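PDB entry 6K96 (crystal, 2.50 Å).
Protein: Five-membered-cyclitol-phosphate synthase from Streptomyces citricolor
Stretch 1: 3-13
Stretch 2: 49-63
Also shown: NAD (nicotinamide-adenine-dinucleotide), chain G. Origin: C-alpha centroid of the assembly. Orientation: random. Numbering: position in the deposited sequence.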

# COMPACT_ATOMS: atom_id res chain seq x y z
N GLU B 3 -12.15 -18.61 40.03
CA GLU B 3 -13.64 -18.65 40.29
C GLU B 3 -14.40 -18.00 39.12
O GLU B 3 -14.40 -16.76 38.99
N SER B 4 -15.07 -18.84 38.33
CA SER B 4 -15.50 -18.57 36.94
C SER B 4 -16.68 -17.60 36.93
O SER B 4 -17.57 -17.73 37.81
N ILE B 5 -16.68 -16.63 36.01
CA ILE B 5 -17.83 -15.70 35.74
C ILE B 5 -19.00 -16.46 35.11
O ILE B 5 -18.81 -17.04 34.02
N ARG B 6 -20.18 -16.39 35.72
CA ARG B 6 -21.45 -16.89 35.15
C ARG B 6 -22.03 -15.76 34.26
O ARG B 6 -22.53 -14.72 34.80
N LEU B 7 -21.94 -15.93 32.94
CA LEU B 7 -22.03 -14.80 31.98
C LEU B 7 -23.25 -15.01 31.09
O LEU B 7 -23.39 -16.09 30.50
N ALA B 8 -24.10 -13.99 31.05
CA ALA B 8 -25.38 -13.98 30.31
C ALA B 8 -25.20 -13.06 29.11
O ALA B 8 -24.40 -12.09 29.23
N VAL B 9 -25.90 -13.33 28.01
CA VAL B 9 -25.61 -12.70 26.71
C VAL B 9 -26.92 -12.25 26.11
O VAL B 9 -27.81 -13.07 25.90
N ALA B 10 -27.05 -10.97 25.83
CA ALA B 10 -28.19 -10.47 25.06
C ALA B 10 -27.62 -10.21 23.68
O ALA B 10 -26.89 -9.26 23.52
N GLY B 11 -27.89 -11.12 22.75
CA GLY B 11 -27.40 -11.09 21.36
C GLY B 11 -26.22 -12.05 21.18
O GLY B 11 -25.15 -11.77 21.75
N VAL B 12 -26.42 -13.11 20.41
CA VAL B 12 -25.38 -14.13 20.12
C VAL B 12 -24.81 -13.88 18.72
O VAL B 12 -25.08 -14.68 17.81
N GLY B 13 -24.05 -12.81 18.61
CA GLY B 13 -23.44 -12.37 17.35
C GLY B 13 -21.99 -12.80 17.18
O GLY B 13 -21.49 -13.74 17.83
N GLY B 49 -8.30 -11.55 40.04
CA GLY B 49 -7.93 -12.99 40.00
C GLY B 49 -8.66 -13.78 38.90
O GLY B 49 -8.45 -15.01 38.83
N ILE B 50 -9.47 -13.12 38.06
CA ILE B 50 -10.21 -13.77 36.94
C ILE B 50 -9.33 -13.77 35.71
O ILE B 50 -8.99 -12.67 35.23
N GLY B 51 -9.07 -14.97 35.20
CA GLY B 51 -8.30 -15.23 33.98
C GLY B 51 -9.15 -15.08 32.76
O GLY B 51 -10.38 -15.07 32.85
N VAL B 52 -8.48 -15.07 31.63
CA VAL B 52 -9.10 -14.76 30.32
C VAL B 52 -10.01 -15.93 29.89
O VAL B 52 -10.82 -15.75 28.96
N SER B 53 -9.91 -17.07 30.60
CA SER B 53 -10.58 -18.34 30.23
C SER B 53 -11.68 -18.69 31.24
O SER B 53 -12.33 -19.73 31.06
N ASP B 54 -11.86 -17.86 32.28
CA ASP B 54 -12.66 -18.18 33.49
C ASP B 54 -14.08 -17.66 33.28
O ASP B 54 -14.50 -16.70 33.97
N LEU B 55 -14.78 -18.33 32.35
CA LEU B 55 -16.04 -17.92 31.69
C LEU B 55 -16.98 -19.13 31.62
O LEU B 55 -16.64 -20.15 30.96
N THR B 56 -18.15 -19.02 32.23
CA THR B 56 -19.23 -20.02 32.08
C THR B 56 -20.43 -19.30 31.47
O THR B 56 -20.94 -18.40 32.09
N PHE B 57 -20.80 -19.60 30.24
CA PHE B 57 -22.00 -19.05 29.61
C PHE B 57 -23.19 -19.78 30.23
O PHE B 57 -23.19 -21.02 30.20
N VAL B 58 -24.17 -19.06 30.78
CA VAL B 58 -25.27 -19.69 31.57
C VAL B 58 -26.61 -19.38 30.89
O VAL B 58 -27.61 -20.10 31.12
N ALA B 59 -26.60 -18.36 30.03
CA ALA B 59 -27.83 -17.73 29.52
C ALA B 59 -27.53 -17.00 28.22
O ALA B 59 -26.47 -16.36 28.12
N ALA B 60 -28.48 -17.05 27.31
CA ALA B 60 -28.36 -16.45 25.97
C ALA B 60 -29.76 -16.11 25.46
O ALA B 60 -30.67 -16.96 25.59
N PHE B 61 -29.87 -14.91 24.87
CA PHE B 61 -31.12 -14.31 24.37
C PHE B 61 -30.89 -13.76 22.95
O PHE B 61 -29.96 -12.94 22.75
N ASP B 62 -31.72 -14.19 21.99
CA ASP B 62 -31.68 -13.77 20.56
C ASP B 62 -33.11 -13.77 20.00
O ASP B 62 -34.04 -14.18 20.76
N LEU B 63 -33.27 -13.34 18.74
CA LEU B 63 -34.58 -13.31 18.00
C LEU B 63 -34.45 -14.07 16.69
O LEU B 63 -35.51 -14.39 16.13

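Two parallel strands, 5-10 and 55-62, lie side by side, and the backbone ladder between them sets which side chains meet. Before the ladder, the CA-to-CB bond of Ile50 (m, t) points sideways, and its CD1 lies 4.0 Å from Ile5 CG1. Asp54 (m) serves its own turn: its OD2 accepts a hydrogen bond from Gly51 N at 2.9 Å, while its carbonyl O receives Ile5 N at 3.0 Å and starts the pairing.

Leu55 begins the greasy face shared with Ile5, Leu7, Phe57, Val9 and Ala60. Its chi1 of -129° lies between wells, and its end comes nearer than its CB direction suggests, so CD1 sits 4.0 Å from Ile5 CD1 and CG 4.1 Å from Leu7 CD2. Thr56, on the other face, places OG1 2.8 Å from Ser4 OG, a hydrogen bond between hydroxyls at the exposed margin. The CA-to-CB bond of Phe57 (m) points to the same face as Leu55, but the ring end comes nearer to stretch 1: CE2 lies 3.9 Å from Leu7 CD2 and 4.1 Å from Val9 CG2, the latter at the ring edge. Leu7 (t, p) thus bridges Leu55 and Phe57.

Val58 (m) breaks the simple alternation, its CB pointing toward stretch 1, with CG1 3.9 Å from Arg6 CB; the far end of Arg6 leads away. Small residues follow. Ala59 CB meets Ala8 CB at 3.8 Å, and Ala60 CB lies 4.0 Å from CG2 of Val12 (t). Phe61 (m) shares its face with Ala10, and its carbonyl O accepts Gly11 N at 2.8 Å.

Asp62 closes the contact with two jobs. Its OD2 takes Val12 N at 2.7 Å and NAD O3B at 2.8 Å, while OD1 takes NAD O2B at 2.8 Å. One carboxylate therefore ties the loop after strand 5-10 to the adenosine ribose. Glycine suits that loop: a CB on Gly13 would clash with NAD O5B.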

# COMPACT_ATOMS: atom_id res chain seq x y z
CB GLU B 3 -13.98 -18.00 41.63
CG GLU B 3 -15.35 -17.31 41.68
CD GLU B 3 -16.61 -18.14 41.92
OE1 GLU B 3 -16.69 -19.29 41.42
OE2 GLU B 3 -17.54 -17.60 42.61
CB SER B 4 -15.79 -19.89 36.25
OG SER B 4 -15.94 -19.73 34.85
CB ILE B 5 -17.47 -14.56 34.78
CG1 ILE B 5 -16.33 -13.65 35.27
CG2 ILE B 5 -18.72 -13.76 34.49
CD1 ILE B 5 -15.80 -12.72 34.17
CB ARG B 6 -22.34 -17.40 36.29
CG ARG B 6 -21.72 -18.53 37.12
CD ARG B 6 -22.42 -18.82 38.44
NE ARG B 6 -22.39 -17.70 39.39
CZ ARG B 6 -21.49 -17.47 40.37
NH1 ARG B 6 -20.47 -18.28 40.58
NH2 ARG B 6 -21.61 -16.40 41.14
CB LEU B 7 -20.73 -14.69 31.17
CG LEU B 7 -20.69 -13.55 30.15
CD1 LEU B 7 -20.53 -12.20 30.83
CD2 LEU B 7 -19.58 -13.78 29.14
CB ALA B 8 -26.51 -13.54 31.19
CB VAL B 9 -24.86 -13.71 25.81
CG1 VAL B 9 -25.12 -13.48 24.33
CG2 VAL B 9 -23.36 -13.75 26.13
CB ALA B 10 -28.80 -9.25 25.73
CB VAL B 12 -25.96 -15.54 20.27
CG1 VAL B 12 -24.83 -16.58 20.21
CG2 VAL B 12 -26.77 -15.60 21.55
CB ILE B 50 -11.54 -13.10 36.58
CG1 ILE B 50 -12.35 -12.71 37.81
CG2 ILE B 50 -12.29 -14.04 35.65
CD1 ILE B 50 -13.50 -11.85 37.47
CB VAL B 52 -7.94 -14.43 29.36
CG1 VAL B 52 -8.02 -15.18 28.04
CG2 VAL B 52 -7.86 -12.93 29.16
CB SER B 53 -9.54 -19.43 30.15
OG SER B 53 -9.70 -20.20 28.97
CB ASP B 54 -11.96 -17.65 34.74
CG ASP B 54 -10.66 -18.41 35.07
OD1 ASP B 54 -10.59 -19.59 34.72
OD2 ASP B 54 -9.72 -17.80 35.65
CB LEU B 55 -15.72 -17.46 30.26
CG LEU B 55 -16.26 -16.11 29.82
CD1 LEU B 55 -16.08 -15.07 30.89
CD2 LEU B 55 -15.55 -15.66 28.56
CB THR B 56 -19.52 -20.72 33.41
OG1 THR B 56 -18.63 -20.26 34.41
CG2 THR B 56 -19.39 -22.23 33.32
CB PHE B 57 -21.91 -19.24 28.11
CG PHE B 57 -20.84 -18.38 27.47
CD1 PHE B 57 -19.51 -18.77 27.50
CD2 PHE B 57 -21.17 -17.15 26.91
CE1 PHE B 57 -18.52 -17.95 26.98
CE2 PHE B 57 -20.19 -16.37 26.33
CZ PHE B 57 -18.87 -16.77 26.37
CB VAL B 58 -25.22 -19.22 33.03
CG1 VAL B 58 -23.96 -19.78 33.72
CG2 VAL B 58 -25.28 -17.70 33.17
CB ALA B 59 -28.38 -16.82 30.60
CB ALA B 60 -27.65 -17.41 25.04
CB PHE B 61 -31.53 -13.23 25.36
CG PHE B 61 -31.69 -13.73 26.78
CD1 PHE B 61 -32.75 -14.55 27.14
CD2 PHE B 61 -30.80 -13.36 27.76
CE1 PHE B 61 -32.88 -15.01 28.44
CE2 PHE B 61 -30.93 -13.82 29.06
CZ PHE B 61 -31.96 -14.65 29.40
CB ASP B 62 -30.80 -14.72 19.74
CG ASP B 62 -29.91 -14.00 18.73
OD1 ASP B 62 -30.42 -13.61 17.66
OD2 ASP B 62 -28.70 -13.81 19.05
CB LEU B 63 -35.06 -11.89 17.66
CG LEU B 63 -35.44 -10.93 18.81
CD1 LEU B 63 -36.00 -9.64 18.25
CD2 LEU B 63 -36.40 -11.53 19.81
PA NAD G . -23.96 -9.13 15.45
O1A NAD G . -24.81 -8.50 14.41
O2A NAD G . -23.03 -10.21 14.96
O5B NAD G . -24.73 -9.61 16.73
C5B NAD G . -26.07 -9.08 16.87
C4B NAD G . -26.96 -10.14 17.46
O4B NAD G . -28.13 -9.58 18.14
C3B NAD G . -27.52 -11.11 16.41
O3B NAD G . -27.42 -12.43 16.92
C2B NAD G . -28.98 -10.68 16.33
O2B NAD G . -29.63 -11.75 15.72
C1B NAD G . -29.23 -10.43 17.82
N9A NAD G . -30.44 -9.73 18.20
C8A NAD G . -31.08 -8.81 17.41
N7A NAD G . -32.10 -8.24 18.00
C5A NAD G . -32.13 -8.79 19.28
C6A NAD G . -32.99 -8.58 20.37
N6A NAD G . -33.98 -7.70 20.35
N1A NAD G . -32.72 -9.26 21.53
C2A NAD G . -31.70 -10.13 21.51
N3A NAD G . -30.85 -10.42 20.54
C4A NAD G . -31.10 -9.71 19.42
O3 NAD G . -23.08 -7.98 16.09
PN NAD G . -21.59 -8.04 16.69
O1N NAD G . -21.55 -9.12 17.70
O2N NAD G . -20.72 -8.00 15.47
O5D NAD G . -21.53 -6.62 17.46
C5D NAD G . -22.51 -6.40 18.56
C4D NAD G . -22.54 -4.94 18.90
O4D NAD G . -21.27 -4.48 19.43
C3D NAD G . -22.86 -4.04 17.70
O3D NAD G . -23.68 -2.99 18.16
C2D NAD G . -21.51 -3.42 17.37
O2D NAD G . -21.53 -2.13 16.79
C1D NAD G . -20.91 -3.26 18.77
N1N NAD G . -19.44 -3.04 18.67
C2N NAD G . -18.65 -3.93 17.87
C3N NAD G . -17.32 -3.66 17.59
C7N NAD G . -16.54 -4.67 16.77
O7N NAD G . -17.06 -5.75 16.48
N7N NAD G . -15.32 -4.35 16.37
C4N NAD G . -16.79 -2.47 18.07
C5N NAD G . -17.51 -1.71 18.99
C6N NAD G . -18.85 -1.95 19.20